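Local structure of Tautomerase_3 domain-containing protein (Corynebacterium halotolerans YIM 70093 = DSM 44683, 7M58) at residues A4-A9 with I42-D47; E60-I65 with H99-V104. The protein probably acts as a trimeric enzyme of the tautomerase superfamily, within the family of cis-3-chloroacrylic acid dehalogenase. All coordinates share one frame; numbering follows the deposited sequence.

How the contacts relate
From the N terminus, residues 4-9 on strand 2-8 lead into helix 14-31, and contact 1 closes that loop when 42-47 on strand 40-46 returns alongside. Only then does the chain reach 60-65 on strand 63-70, pass through helix 75-92 and close the second loop at 99-104, which is contact 2. The two loops follow in series, neither nesting nor crossing. Each completes a beta-alpha-beta unit, and the units join where strands 2-8 and 63-70 run antiparallel at the middle of a four-stranded sheet. There Ser6 N lies 2.7 Å from Trp64 O, a probable hydrogen bond, and Val5 packs on Val63 and Ile65.

Contact 1. Residues A4-A9 with I42-D47; sequences AVSSRA and IFNDLD
The Phe43 ring stands beside Val5, both side chains pointing the same way, and ring atoms CD1 and CE1 do the touching. CD1 of Phe43 comes to 3.7 Å from CB of Val5, while CG1 of Val5, anti to its backbone N (chi1 176°), also reaches both. A beta-branched valine and a broad aromatic, both buried, thus bring apolar bulk to the face that packs on helix 14-31. The amide of Asn44 turns to the other side of the sheet, where its ND2 meets the methyl of Ala4 at 3.8 Å and its CB lies by OG of Ser6. The short side chains of Ala4 and Ser6 let Asn44 lie close against strand 4-8. The carboxylate of Asp45 is directed to the Phe43 side; its CB packs 3.6 Å from CB of Ala9, and its OD2 is held by a salt bridge to Arg17.

Between the two faces the strands run parallel. Val5 N bonds to Ile42 O at 2.8 Å and Val5 O accepts from Asn44 N, so one valine grips the strand on both sides of Phe43. Ser7 N reaches Asn44 O in a weak bond of 3.4 Å, yet Ser7 O takes Leu46 N at 2.9 Å. Past the strand end, Ala9 N closes the ladder on Leu46 O.

Helix 14-31 covers the Val5 and Phe43 side through Leu24, Val20 and Arg17. Strand 63-70 borders 4-9 along its other edge, and Ile42 continues the sheet antiparallel into a strand of the second subunit.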
loop_
_atom_site.group_PDB
_atom_site.type_symbol
_atom_site.label_atom_id
_atom_site.label_comp_id
_atom_site.label_asym_id
_atom_site.label_seq_id
_atom_site.Cartn_x
_atom_site.Cartn_y
_atom_site.Cartn_z
ATOM N N ALA A 4 4.587 -5.646 4.399
ATOM C CA ALA A 4 4.641 -4.425 5.188
ATOM C C ALA A 4 3.871 -4.663 6.480
ATOM O O ALA A 4 2.743 -5.164 6.459
ATOM C CB ALA A 4 4.085 -3.239 4.408
ATOM N N VAL A 5 4.506 -4.360 7.603
ATOM C CA VAL A 5 3.967 -4.642 8.929
ATOM C C VAL A 5 3.790 -3.310 9.624
ATOM O O VAL A 5 4.769 -2.592 9.848
ATOM C CB VAL A 5 4.892 -5.553 9.750
ATOM C CG1 VAL A 5 4.335 -5.717 11.144
ATOM C CG2 VAL A 5 5.125 -6.908 9.046
ATOM N N SER A 6 2.554 -2.971 9.954
ATOM C CA SER A 6 2.250 -1.701 10.593
ATOM C C SER A 6 1.859 -1.948 12.038
ATOM O O SER A 6 0.995 -2.794 12.310
ATOM C CB SER A 6 1.114 -0.978 9.867
ATOM O OG SER A 6 1.540 -0.553 8.590
ATOM N N SER A 7 2.499 -1.212 12.949
ATOM C CA SER A 7 2.234 -1.291 14.379
ATOM C C SER A 7 2.713 -0.003 15.027
ATOM O O SER A 7 3.561 0.707 14.476
ATOM C CB SER A 7 2.931 -2.486 15.030
ATOM O OG SER A 7 4.338 -2.404 14.874
ATOM N N ARG A 8 2.145 0.293 16.200
ATOM C CA ARG A 8 2.627 1.393 17.035
ATOM C C ARG A 8 4.130 1.296 17.238
ATOM O O ARG A 8 4.643 0.249 17.641
ATOM C CB ARG A 8 1.916 1.360 18.388
ATOM C CG ARG A 8 2.507 2.296 19.423
ATOM C CD ARG A 8 1.919 3.682 19.392
ATOM N NE ARG A 8 1.921 4.282 20.731
ATOM C CZ ARG A 8 2.957 4.942 21.251
ATOM N NH1 ARG A 8 4.069 5.108 20.533
ATOM N NH2 ARG A 8 2.874 5.452 22.477
ATOM N N ALA A 9 4.838 2.373 16.914
ATOM C CA ALA A 9 6.264 2.431 17.205
ATOM C C ALA A 9 6.512 2.018 18.648
ATOM O O ALA A 9 5.901 2.556 19.581
ATOM C CB ALA A 9 6.809 3.835 16.952
ATOM N N ILE A 42 9.079 -5.082 5.589
ATOM C CA ILE A 42 9.235 -3.686 5.963
ATOM C C ILE A 42 8.375 -3.417 7.190
ATOM O O ILE A 42 7.228 -3.871 7.264
ATOM C CB ILE A 42 8.863 -2.753 4.802
ATOM C CG1 ILE A 42 9.927 -2.836 3.726
ATOM C CG2 ILE A 42 8.789 -1.350 5.283
ATOM C CD1 ILE A 42 9.401 -2.451 2.356
ATOM N N PHE A 43 8.925 -2.677 8.147
ATOM C CA PHE A 43 8.218 -2.306 9.364
ATOM C C PHE A 43 7.913 -0.817 9.319
ATOM O O PHE A 43 8.826 0.012 9.418
ATOM C CB PHE A 43 9.031 -2.668 10.605
ATOM C CG PHE A 43 9.104 -4.131 10.844
ATOM C CD1 PHE A 43 8.056 -4.794 11.485
ATOM C CD2 PHE A 43 10.196 -4.868 10.398
ATOM C CE1 PHE A 43 8.102 -6.166 11.687
ATOM C CE2 PHE A 43 10.251 -6.245 10.602
ATOM C CZ PHE A 43 9.204 -6.897 11.246
ATOM N N ASN A 44 6.628 -0.491 9.180
ATOM C CA ASN A 44 6.136 0.881 9.274
ATOM C C ASN A 44 5.679 1.135 10.707
ATOM O O ASN A 44 4.616 0.659 11.132
ATOM C CB ASN A 44 4.998 1.121 8.286
ATOM C CG ASN A 44 5.464 1.037 6.836
ATOM O OD1 ASN A 44 6.301 1.828 6.393
ATOM N ND2 ASN A 44 4.918 0.083 6.088
ATOM N N ASP A 45 6.467 1.897 11.454
ATOM C CA ASP A 45 6.103 2.200 12.827
ATOM C C ASP A 45 5.219 3.438 12.876
ATOM O O ASP A 45 5.482 4.441 12.202
ATOM C CB ASP A 45 7.353 2.391 13.688
ATOM C CG ASP A 45 8.109 1.082 13.919
ATOM O OD1 ASP A 45 7.543 -0.010 13.651
ATOM O OD2 ASP A 45 9.269 1.145 14.376
ATOM N N LEU A 46 4.196 3.381 13.716
ATOM C CA LEU A 46 3.154 4.391 13.737
ATOM C C LEU A 46 3.257 5.219 15.009
ATOM O O LEU A 46 3.695 4.721 16.049
ATOM C CB LEU A 46 1.774 3.730 13.662
ATOM C CG LEU A 46 1.453 2.933 12.406
ATOM C CD1 LEU A 46 0.121 2.205 12.571
ATOM C CD2 LEU A 46 1.440 3.859 11.195
ATOM N N ASP A 47 2.854 6.490 14.907
ATOM C CA ASP A 47 2.763 7.397 16.049
ATOM C C ASP A 47 1.706 6.914 17.052
ATOM O O ASP A 47 0.912 6.007 16.777
ATOM C CB ASP A 47 2.460 8.820 15.571
ATOM C CG ASP A 47 3.077 9.887 16.474
ATOM O OD1 ASP A 47 3.503 9.549 17.602
ATOM O OD2 ASP A 47 3.139 11.066 16.057
#

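Contact 2. Residues E60-I65 with H99-V104; sequences EGHVWI and HVWVYV
His62 drives the edge of its imidazole into the face of Trp101, a T-shaped pair with planes at 76°. CE1 of His62 is the probing atom, set over the centre of the five-membered ring of Trp101 and 3.6 Å from its CE2. The anti chi1 of His62, -177°, places CG on the side of the carbonyl carbon, from which the ring reaches across to His99 and Trp101. Its ND1 faces ND1 of His99 in the plane of the His62 ring, a weak hydrogen bond of 3.3 Å between side chains that cross at about a right angle. Histidine suits this place because its two nitrogens serve different partners: NE2 bonds to Gln40 of the third subunit.

Two residues on, the theme recurs. Trp64 turns its edge to the face of Tyr103, the planes at 86°, with NE1 of Trp64 over the ring centre and 3.5 Å from CG of Tyr103. The pyrrole N-H edge of an indole is well matched to an electron-rich phenol ring, and CZ2 of Trp64 packs on CD2 of Tyr103. The phenol OH is held by Glu114 of the third subunit.

On the reverse side of the sheet only aliphatic groups meet. CB of Ile65 lies 4.0 Å from CG1 of Val102, side by side, while CG1 of Ile65 touches Val100. Val100 and Val102 pack on helix 75-92, while Ile65 lies against Val5 of strand 2-8.

The backbones hold the register: Val63 N on His99 O, Trp101 N on Val63 O, Ile65 N on Trp101 O and Tyr103 N on Ile65 O. Two parallel strands bridged by one helix form a beta-alpha-beta unit, which the tautomerase superfamily uses twice in this chain, here with an aromatic face turned to the trimer interface.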
loop_
_atom_site.group_PDB
_atom_site.type_symbol
_atom_site.label_atom_id
_atom_site.label_comp_id
_atom_site.label_asym_id
_atom_site.label_seq_id
_atom_site.Cartn_x
_atom_site.Cartn_y
_atom_site.Cartn_z
ATOM N N GLU A 60 -2.932 -0.854 22.020
ATOM C CA GLU A 60 -1.519 -0.781 21.661
ATOM C C GLU A 60 -1.083 -2.054 20.936
ATOM O O GLU A 60 -0.347 -1.996 19.943
ATOM C CB GLU A 60 -0.689 -0.515 22.925
ATOM C CG GLU A 60 0.669 0.150 22.692
ATOM C CD GLU A 60 1.851 -0.791 22.892
ATOM O OE1 GLU A 60 1.652 -1.868 23.509
ATOM O OE2 GLU A 60 2.980 -0.436 22.455
ATOM N N GLY A 61 -1.549 -3.211 21.410
ATOM C CA GLY A 61 -1.217 -4.491 20.821
ATOM C C GLY A 61 -2.036 -4.823 19.594
ATOM O O GLY A 61 -2.831 -5.767 19.613
ATOM N N HIS A 62 -1.860 -4.051 18.529
ATOM C CA HIS A 62 -2.549 -4.282 17.268
ATOM C C HIS A 62 -1.537 -4.181 16.138
ATOM O O HIS A 62 -0.732 -3.239 16.099
ATOM C CB HIS A 62 -3.686 -3.283 17.052
ATOM C CG HIS A 62 -4.454 -3.528 15.799
ATOM N ND1 HIS A 62 -5.480 -4.446 15.722
ATOM C CD2 HIS A 62 -4.333 -2.995 14.560
ATOM C CE1 HIS A 62 -5.958 -4.467 14.491
ATOM N NE2 HIS A 62 -5.283 -3.593 13.766
ATOM N N VAL A 63 -1.580 -5.146 15.222
ATOM C CA VAL A 63 -0.645 -5.217 14.112
ATOM C C VAL A 63 -1.432 -5.458 12.831
ATOM O O VAL A 63 -2.342 -6.293 12.798
ATOM C CB VAL A 63 0.390 -6.341 14.329
ATOM C CG1 VAL A 63 1.234 -6.532 13.076
ATOM C CG2 VAL A 63 1.255 -6.047 15.520
ATOM N N TRP A 64 -1.080 -4.735 11.776
ATOM C CA TRP A 64 -1.654 -4.957 10.456
ATOM C C TRP A 64 -0.534 -5.377 9.517
ATOM O O TRP A 64 0.507 -4.715 9.460
ATOM C CB TRP A 64 -2.353 -3.708 9.912
ATOM C CG TRP A 64 -2.967 -3.891 8.526
ATOM C CD1 TRP A 64 -3.863 -4.862 8.139
ATOM C CD2 TRP A 64 -2.744 -3.076 7.372
ATOM N NE1 TRP A 64 -4.210 -4.692 6.814
ATOM C CE2 TRP A 64 -3.529 -3.611 6.318
ATOM C CE3 TRP A 64 -1.952 -1.956 7.120
ATOM C CZ2 TRP A 64 -3.541 -3.052 5.036
ATOM C CZ3 TRP A 64 -1.964 -1.409 5.848
ATOM C CH2 TRP A 64 -2.753 -1.960 4.820
ATOM N N ILE A 65 -0.738 -6.488 8.813
ATOM C CA ILE A 65 0.238 -7.045 7.886
ATOM C C ILE A 65 -0.352 -6.905 6.490
ATOM O O ILE A 65 -1.416 -7.476 6.211
ATOM C CB ILE A 65 0.517 -8.524 8.189
ATOM C CG1 ILE A 65 0.858 -8.744 9.661
ATOM C CG2 ILE A 65 1.653 -9.037 7.320
ATOM C CD1 ILE A 65 2.282 -8.598 9.979
ATOM N N HIS A 99 -5.804 -9.699 17.000
ATOM C CA HIS A 99 -5.198 -8.396 16.770
ATOM C C HIS A 99 -3.988 -8.470 15.836
ATOM O O HIS A 99 -3.193 -7.523 15.779
ATOM C CB HIS A 99 -4.829 -7.739 18.100
ATOM C CG HIS A 99 -5.987 -7.090 18.787
ATOM N ND1 HIS A 99 -6.852 -6.234 18.137
ATOM C CD2 HIS A 99 -6.400 -7.137 20.076
ATOM C CE1 HIS A 99 -7.762 -5.801 18.990
ATOM N NE2 HIS A 99 -7.505 -6.327 20.177
ATOM N N VAL A 100 -3.852 -9.545 15.061
ATOM C CA VAL A 100 -2.940 -9.566 13.920
ATOM C C VAL A 100 -3.818 -9.663 12.682
ATOM O O VAL A 100 -4.343 -10.731 12.368
ATOM C CB VAL A 100 -1.928 -10.717 13.977
ATOM C CG1 VAL A 100 -1.003 -10.660 12.763
ATOM C CG2 VAL A 100 -1.121 -10.699 15.281
ATOM N N TRP A 101 -3.988 -8.547 11.986
ATOM C CA TRP A 101 -4.804 -8.477 10.784
ATOM C C TRP A 101 -3.919 -8.569 9.548
ATOM O O TRP A 101 -2.953 -7.808 9.420
ATOM C CB TRP A 101 -5.581 -7.169 10.757
ATOM C CG TRP A 101 -6.632 -7.098 11.770
ATOM C CD1 TRP A 101 -6.752 -7.871 12.884
ATOM C CD2 TRP A 101 -7.747 -6.204 11.772
ATOM N NE1 TRP A 101 -7.878 -7.512 13.584
ATOM C CE2 TRP A 101 -8.502 -6.486 12.925
ATOM C CE3 TRP A 101 -8.173 -5.185 10.916
ATOM C CZ2 TRP A 101 -9.652 -5.793 13.238
ATOM C CZ3 TRP A 101 -9.313 -4.504 11.225
ATOM C CH2 TRP A 101 -10.050 -4.815 12.368
ATOM N N VAL A 102 -4.277 -9.451 8.618
ATOM C CA VAL A 102 -3.450 -9.727 7.442
ATOM C C VAL A 102 -4.279 -9.532 6.171
ATOM O O VAL A 102 -5.389 -10.069 6.057
ATOM C CB VAL A 102 -2.863 -11.156 7.482
ATOM C CG1 VAL A 102 -1.759 -11.314 6.449
ATOM C CG2 VAL A 102 -2.354 -11.491 8.875
ATOM N N TYR A 103 -3.737 -8.768 5.216
ATOM C CA TYR A 103 -4.319 -8.579 3.892
ATOM C C TYR A 103 -3.341 -9.064 2.830
ATOM O O TYR A 103 -2.142 -8.764 2.884
ATOM C CB TYR A 103 -4.611 -7.126 3.584
ATOM C CG TYR A 103 -5.760 -6.488 4.293
ATOM C CD1 TYR A 103 -6.354 -7.078 5.390
ATOM C CD2 TYR A 103 -6.214 -5.251 3.885
ATOM C CE1 TYR A 103 -7.387 -6.463 6.040
ATOM C CE2 TYR A 103 -7.236 -4.630 4.517
ATOM C CZ TYR A 103 -7.831 -5.238 5.594
ATOM O OH TYR A 103 -8.876 -4.590 6.219
ATOM N N VAL A 104 -3.852 -9.750 1.824
ATOM C CA VAL A 104 -3.029 -10.221 0.714
ATOM C C VAL A 104 -3.507 -9.565 -0.572
ATOM O O VAL A 104 -4.646 -9.799 -1.014
ATOM C CB VAL A 104 -3.044 -11.751 0.612
ATOM C CG1 VAL A 104 -2.560 -12.218 -0.756
ATOM C CG2 VAL A 104 -2.166 -12.322 1.693
#